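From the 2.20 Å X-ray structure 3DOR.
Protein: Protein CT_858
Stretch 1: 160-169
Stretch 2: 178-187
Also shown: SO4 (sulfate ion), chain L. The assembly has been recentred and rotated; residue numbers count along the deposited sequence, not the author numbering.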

ATOM      1  N   LYS B 160      23.104  -2.053 -15.507  1.00 36.52           N
ATOM      2  CA  LYS B 160      23.769  -1.039 -16.312  1.00 39.00           C
ATOM      3  C   LYS B 160      23.104  -1.335 -17.649  1.00 37.85           C
ATOM      4  O   LYS B 160      23.014  -2.496 -18.037  1.00 38.63           O
ATOM      5  CB  LYS B 160      25.267  -1.318 -16.433  1.00 40.67           C
ATOM      6  CG  LYS B 160      26.069  -1.100 -15.170  1.00 44.92           C
ATOM      7  CD  LYS B 160      27.544  -1.369 -15.444  1.00 47.65           C
ATOM      8  CE  LYS B 160      28.412  -1.041 -14.241  1.00 50.19           C
ATOM      9  NZ  LYS B 160      29.820  -1.467 -14.471  1.00 51.62           N
ATOM     10  N   VAL B 161      22.624  -0.318 -18.346  1.00 37.51           N
ATOM     11  CA  VAL B 161      21.964  -0.560 -19.620  1.00 38.42           C
ATOM     12  C   VAL B 161      22.848  -0.287 -20.834  1.00 39.33           C
ATOM     13  O   VAL B 161      23.332   0.829 -21.023  1.00 40.10           O
ATOM     14  CB  VAL B 161      20.684   0.297 -19.754  1.00 37.56           C
ATOM     15  CG1 VAL B 161      19.990  -0.006 -21.074  1.00 35.97           C
ATOM     16  CG2 VAL B 161      19.749   0.023 -18.587  1.00 37.34           C
ATOM     17  N   PRO B 162      23.073  -1.311 -21.674  1.00 38.77           N
ATOM     18  CA  PRO B 162      23.898  -1.167 -22.877  1.00 38.08           C
ATOM     19  C   PRO B 162      23.030  -0.641 -24.015  1.00 37.88           C
ATOM     20  O   PRO B 162      21.818  -0.499 -23.862  1.00 36.90           O
ATOM     21  CB  PRO B 162      24.361  -2.592 -23.141  1.00 39.09           C
ATOM     22  CG  PRO B 162      23.130  -3.384 -22.774  1.00 39.50           C
ATOM     23  CD  PRO B 162      22.708  -2.724 -21.457  1.00 39.11           C
ATOM     24  N   SER B 163      23.651  -0.361 -25.154  1.00 38.82           N
ATOM     25  CA  SER B 163      22.943   0.137 -26.324  1.00 39.73           C
ATOM     26  C   SER B 163      23.842  -0.041 -27.528  1.00 40.14           C
ATOM     27  O   SER B 163      25.009  -0.397 -27.390  1.00 40.93           O
ATOM     28  CB  SER B 163      22.610   1.619 -26.171  1.00 41.47           C
ATOM     29  OG  SER B 163      23.797   2.397 -26.145  1.00 43.95           O
ATOM     30  N   GLY B 164      23.296   0.218 -28.708  1.00 40.74           N
ATOM     31  CA  GLY B 164      24.075   0.077 -29.916  1.00 42.97           C
ATOM     32  C   GLY B 164      24.085  -1.350 -30.416  1.00 45.87           C
ATOM     33  O   GLY B 164      23.335  -2.203 -29.928  1.00 46.12           O
ATOM     34  N   ARG B 165      24.947  -1.620 -31.387  1.00 46.01           N
ATOM     35  CA  ARG B 165      25.029  -2.952 -31.951  1.00 47.06           C
ATOM     36  C   ARG B 165      25.970  -3.839 -31.166  1.00 45.42           C
ATOM     37  O   ARG B 165      26.905  -3.364 -30.526  1.00 44.76           O
ATOM     38  CB  ARG B 165      25.472  -2.875 -33.412  1.00 50.12           C
ATOM     39  CG  ARG B 165      24.441  -2.225 -34.317  1.00 55.15           C
ATOM     40  CD  ARG B 165      24.976  -2.053 -35.726  1.00 59.58           C
ATOM     41  NE  ARG B 165      26.095  -1.116 -35.765  1.00 62.66           N
ATOM     42  CZ  ARG B 165      26.838  -0.888 -36.843  1.00 63.86           C
ATOM     43  NH1 ARG B 165      26.583  -1.534 -37.975  1.00 64.14           N
ATOM     44  NH2 ARG B 165      27.832  -0.012 -36.789  1.00 63.68           N
ATOM     45  N   THR B 166      25.700  -5.138 -31.217  1.00 43.56           N
ATOM     46  CA  THR B 166      26.512  -6.129 -30.537  1.00 42.47           C
ATOM     47  C   THR B 166      26.508  -7.368 -31.426  1.00 42.38           C
ATOM     48  O   THR B 166      25.539  -7.624 -32.135  1.00 43.53           O
ATOM     49  CB  THR B 166      25.935  -6.460 -29.131  1.00 42.43           C
ATOM     50  OG1 THR B 166      26.841  -7.323 -28.435  1.00 39.88           O
ATOM     51  CG2 THR B 166      24.568  -7.130 -29.247  1.00 41.65           C
ATOM     52  N   THR B 167      27.589  -8.134 -31.401  1.00 41.27           N
ATOM     53  CA  THR B 167      27.662  -9.311 -32.246  1.00 40.33           C
ATOM     54  C   THR B 167      27.447 -10.608 -31.490  1.00 40.55           C
ATOM     55  O   THR B 167      28.055 -10.848 -30.451  1.00 42.08           O
ATOM     56  CB  THR B 167      29.013  -9.378 -32.973  1.00 40.95           C
ATOM     57  OG1 THR B 167      29.160  -8.214 -33.791  1.00 41.58           O
ATOM     58  CG2 THR B 167      29.092 -10.614 -33.853  1.00 40.37           C
ATOM     59  N   LEU B 168      26.573 -11.447 -32.031  1.00 39.50           N
ATOM     60  CA  LEU B 168      26.279 -12.732 -31.422  1.00 38.13           C
ATOM     61  C   LEU B 168      26.935 -13.813 -32.269  1.00 37.12           C
ATOM     62  O   LEU B 168      26.625 -13.946 -33.452  1.00 37.31           O
ATOM     63  CB  LEU B 168      24.768 -12.965 -31.380  1.00 35.58           C
ATOM     64  CG  LEU B 168      23.906 -11.883 -30.724  1.00 35.19           C
ATOM     65  CD1 LEU B 168      22.443 -12.288 -30.808  1.00 33.35           C
ATOM     66  CD2 LEU B 168      24.321 -11.694 -29.279  1.00 34.18           C
ATOM     67  N   LYS B 169      27.859 -14.566 -31.681  1.00 34.93           N
ATOM     68  CA  LYS B 169      28.493 -15.637 -32.429  1.00 35.23           C
ATOM     69  C   LYS B 169      27.707 -16.910 -32.142  1.00 34.16           C
ATOM     70  O   LYS B 169      27.553 -17.315 -30.990  1.00 34.79           O
ATOM     71  CB  LYS B 169      29.951 -15.831 -32.017  1.00 36.06           C
ATOM     72  CG  LYS B 169      30.668 -16.839 -32.908  1.00 37.95           C
ATOM     73  CD  LYS B 169      32.116 -17.075 -32.477  1.00 40.66           C
ATOM     74  CE  LYS B 169      32.819 -18.017 -33.448  1.00 39.12           C
ATOM     75  NZ  LYS B 169      34.264 -18.208 -33.127  1.00 40.76           N
ATOM     76  N   ARG B 178      28.574 -18.565 -37.419  1.00 39.43           N
ATOM     77  CA  ARG B 178      28.100 -17.318 -38.015  1.00 38.62           C
ATOM     78  C   ARG B 178      28.167 -16.207 -36.981  1.00 38.65           C
ATOM     79  O   ARG B 178      27.952 -16.442 -35.795  1.00 40.49           O
ATOM     80  CB  ARG B 178      26.645 -17.442 -38.483  1.00 37.33           C
ATOM     81  CG  ARG B 178      26.390 -18.490 -39.541  1.00 36.34           C
ATOM     82  CD  ARG B 178      27.172 -18.219 -40.815  1.00 34.23           C
ATOM     83  NE  ARG B 178      26.785 -19.165 -41.857  1.00 36.36           N
ATOM     84  CZ  ARG B 178      27.364 -19.250 -43.052  1.00 36.31           C
ATOM     85  NH1 ARG B 178      28.369 -18.439 -43.361  1.00 31.36           N
ATOM     86  NH2 ARG B 178      26.934 -20.146 -43.931  1.00 30.61           N
ATOM     87  N   GLU B 179      28.472 -14.997 -37.423  1.00 40.68           N
ATOM     88  CA  GLU B 179      28.517 -13.860 -36.515  1.00 42.58           C
ATOM     89  C   GLU B 179      27.359 -12.958 -36.908  1.00 41.86           C
ATOM     90  O   GLU B 179      27.355 -12.381 -37.989  1.00 41.79           O
ATOM     91  CB  GLU B 179      29.837 -13.104 -36.645  1.00 44.51           C
ATOM     92  CG  GLU B 179      31.051 -13.975 -36.417  1.00 50.09           C
ATOM     93  CD  GLU B 179      32.173 -13.232 -35.728  1.00 53.52           C
ATOM     94  OE1 GLU B 179      32.488 -12.098 -36.153  1.00 56.48           O
ATOM     95  OE2 GLU B 179      32.745 -13.782 -34.762  1.00 56.53           O
ATOM     96  N   VAL B 180      26.367 -12.850 -36.032  1.00 41.79           N
ATOM     97  CA  VAL B 180      25.202 -12.039 -36.329  1.00 41.52           C
ATOM     98  C   VAL B 180      25.221 -10.733 -35.560  1.00 42.55           C
ATOM     99  O   VAL B 180      25.116 -10.709 -34.332  1.00 41.92           O
ATOM    100  CB  VAL B 180      23.901 -12.816 -36.017  1.00 42.77           C
ATOM    101  CG1 VAL B 180      22.676 -11.989 -36.404  1.00 39.41           C
ATOM    102  CG2 VAL B 180      23.905 -14.126 -36.776  1.00 41.60           C
ATOM    103  N   ARG B 181      25.370  -9.644 -36.304  1.00 43.65           N
ATOM    104  CA  ARG B 181      25.406  -8.320 -35.720  1.00 43.76           C
ATOM    105  C   ARG B 181      23.959  -7.924 -35.465  1.00 43.74           C
ATOM    106  O   ARG B 181      23.123  -7.920 -36.374  1.00 41.10           O
ATOM    107  CB  ARG B 181      26.085  -7.337 -36.684  1.00 46.82           C
ATOM    108  CG  ARG B 181      26.515  -6.007 -36.056  1.00 52.38           C
ATOM    109  CD  ARG B 181      27.501  -6.209 -34.906  1.00 55.23           C
ATOM    110  NE  ARG B 181      28.081  -4.950 -34.436  1.00 58.62           N
ATOM    111  CZ  ARG B 181      28.846  -4.828 -33.351  1.00 60.35           C
ATOM    112  NH1 ARG B 181      29.133  -5.889 -32.608  1.00 60.91           N
ATOM    113  NH2 ARG B 181      29.326  -3.640 -33.005  1.00 61.76           N
ATOM    114  N   VAL B 182      23.670  -7.611 -34.210  1.00 42.72           N
ATOM    115  CA  VAL B 182      22.332  -7.230 -33.802  1.00 42.96           C
ATOM    116  C   VAL B 182      22.337  -5.890 -33.058  1.00 41.20           C
ATOM    117  O   VAL B 182      23.363  -5.474 -32.520  1.00 40.37           O
ATOM    118  CB  VAL B 182      21.730  -8.354 -32.919  1.00 43.70           C
ATOM    119  CG1 VAL B 182      20.791  -7.784 -31.893  1.00 44.72           C
ATOM    120  CG2 VAL B 182      20.998  -9.354 -33.802  1.00 43.56           C
ATOM    121  N   LYS B 183      21.193  -5.212 -33.036  1.00 39.97           N
ATOM    122  CA  LYS B 183      21.104  -3.929 -32.347  1.00 41.27           C
ATOM    123  C   LYS B 183      20.137  -3.932 -31.166  1.00 40.18           C
ATOM    124  O   LYS B 183      18.964  -4.285 -31.311  1.00 38.84           O
ATOM    125  CB  LYS B 183      20.683  -2.820 -33.314  1.00 41.38           C
ATOM    126  CG  LYS B 183      20.616  -1.463 -32.639  1.00 45.21           C
ATOM    127  CD  LYS B 183      20.069  -0.377 -33.550  1.00 47.98           C
ATOM    128  CE  LYS B 183      20.160   0.985 -32.862  1.00 49.56           C
ATOM    129  NZ  LYS B 183      19.482   2.067 -33.629  1.00 50.91           N
ATOM    130  N   TRP B 184      20.631  -3.529 -29.999  1.00 39.10           N
ATOM    131  CA  TRP B 184      19.793  -3.461 -28.812  1.00 38.10           C
ATOM    132  C   TRP B 184      18.597  -2.551 -29.045  1.00 38.65           C
ATOM    133  O   TRP B 184      18.708  -1.496 -29.682  1.00 38.41           O
ATOM    134  CB  TRP B 184      20.559  -2.892 -27.614  1.00 36.76           C
ATOM    135  CG  TRP B 184      21.512  -3.823 -26.934  1.00 35.54           C
ATOM    136  CD1 TRP B 184      22.869  -3.820 -27.038  1.00 33.88           C
ATOM    137  CD2 TRP B 184      21.181  -4.873 -26.015  1.00 35.82           C
ATOM    138  NE1 TRP B 184      23.406  -4.799 -26.240  1.00 34.79           N
ATOM    139  CE2 TRP B 184      22.392  -5.461 -25.600  1.00 35.40           C
ATOM    140  CE3 TRP B 184      19.975  -5.369 -25.498  1.00 36.38           C
ATOM    141  CZ2 TRP B 184      22.440  -6.526 -24.694  1.00 36.55           C
ATOM    142  CZ3 TRP B 184      20.019  -6.424 -24.594  1.00 35.19           C
ATOM    143  CH2 TRP B 184      21.246  -6.991 -24.201  1.00 38.05           C
ATOM    144  N   ARG B 185      17.449  -2.966 -28.528  1.00 39.47           N
ATOM    145  CA  ARG B 185      16.245  -2.158 -28.609  1.00 40.58           C
ATOM    146  C   ARG B 185      16.391  -1.326 -27.336  1.00 40.84           C
ATOM    147  O   ARG B 185      16.213  -1.837 -26.229  1.00 40.76           O
ATOM    148  CB  ARG B 185      15.005  -3.046 -28.553  1.00 43.33           C
ATOM    149  CG  ARG B 185      14.167  -2.978 -29.816  1.00 46.75           C
ATOM    150  CD  ARG B 185      14.184  -4.262 -30.630  1.00 47.04           C
ATOM    151  NE  ARG B 185      12.857  -4.868 -30.636  1.00 48.86           N
ATOM    152  CZ  ARG B 185      12.468  -5.840 -31.457  1.00 50.42           C
ATOM    153  NH1 ARG B 185      13.302  -6.330 -32.360  1.00 52.04           N
ATOM    154  NH2 ARG B 185      11.241  -6.333 -31.362  1.00 48.63           N
ATOM    155  N   TYR B 186      16.730  -0.051 -27.503  1.00 40.51           N
ATOM    156  CA  TYR B 186      16.987   0.845 -26.383  1.00 39.92           C
ATOM    157  C   TYR B 186      15.928   1.898 -26.071  1.00 40.31           C
ATOM    158  O   TYR B 186      15.340   2.510 -26.962  1.00 41.53           O
ATOM    159  CB  TYR B 186      18.337   1.535 -26.622  1.00 39.07           C
ATOM    160  CG  TYR B 186      18.828   2.436 -25.508  1.00 38.35           C
ATOM    161  CD1 TYR B 186      19.312   1.905 -24.318  1.00 37.31           C
ATOM    162  CD2 TYR B 186      18.831   3.822 -25.658  1.00 38.00           C
ATOM    163  CE1 TYR B 186      19.792   2.730 -23.301  1.00 37.80           C
ATOM    164  CE2 TYR B 186      19.307   4.661 -24.649  1.00 37.42           C
ATOM    165  CZ  TYR B 186      19.787   4.108 -23.471  1.00 39.99           C
ATOM    166  OH  TYR B 186      20.262   4.929 -22.465  1.00 38.95           O
ATOM    167  N   VAL B 187      15.693   2.092 -24.780  1.00 40.88           N
ATOM    168  CA  VAL B 187      14.751   3.089 -24.295  1.00 39.30           C
ATOM    169  C   VAL B 187      15.584   3.993 -23.389  1.00 38.81           C
ATOM    170  O   VAL B 187      16.115   3.542 -22.371  1.00 37.39           O
ATOM    171  CB  VAL B 187      13.597   2.442 -23.478  1.00 40.52           C
ATOM    172  CG1 VAL B 187      12.771   3.518 -22.790  1.00 40.02           C
ATOM    173  CG2 VAL B 187      12.699   1.621 -24.399  1.00 38.21           C
TER
HETATM  174  S   SO4 L 616      15.460  -4.535 -35.142  1.00 63.04           S
HETATM  175  O1  SO4 L 616      15.749  -5.000 -36.564  1.00 62.14           O
HETATM  176  O2  SO4 L 616      14.377  -3.480 -35.185  1.00 61.09           O
HETATM  177  O3  SO4 L 616      14.976  -5.679 -34.274  1.00 61.44           O
HETATM  178  O4  SO4 L 616      16.770  -4.005 -34.580  1.00 61.52           O

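Strands 165-169 and 178-183 pair antiparallel, their N-to-C directions 148° apart; the two stretches bury 962 Å² between them. Reciprocal backbone hydrogen bonds set the register, Leu168 N to Val180 O and Val180 N to Leu168 O (both 2.8 Å), then Thr166 N to Val182 O (2.7 Å) and Val182 N to Thr166 O (2.8 Å); Trp184 N extends the ladder to Gly164 O (3.0 Å).

Beyond this pairing, the loop residues before the first strand pack against the rings of Trp184 and Tyr186. Pro162 is the bump set over one face of the Trp184 indole, its CG 3.9 Å from the centroid of the five-membered ring, a CH-pi contact. The next residue repeats the arrangement on Tyr186: Ser163 CB sits 4.1 Å from the centre of the phenol ring, over its face, while Val161 CG1 closes in on the ring edge, 3.5 Å from Tyr186 CE1. Gly164, at phi/psi of 84/-169, adopts a backbone that would jam a CB against the preceding carbonyl.

On the sheet face carrying Arg165, Thr167 and Arg181, the Arg181 side chain folds back across the neighbouring strand. Its guanidinium lays one face over Thr166 CA and Arg165 O, and NH1 donates to Thr167 OG1 at 2.6 Å, although the position of that hydroxyl is less certain. On the other face, Leu168 CD1 meets Val182 CG2 loosely, at 4.4 Å.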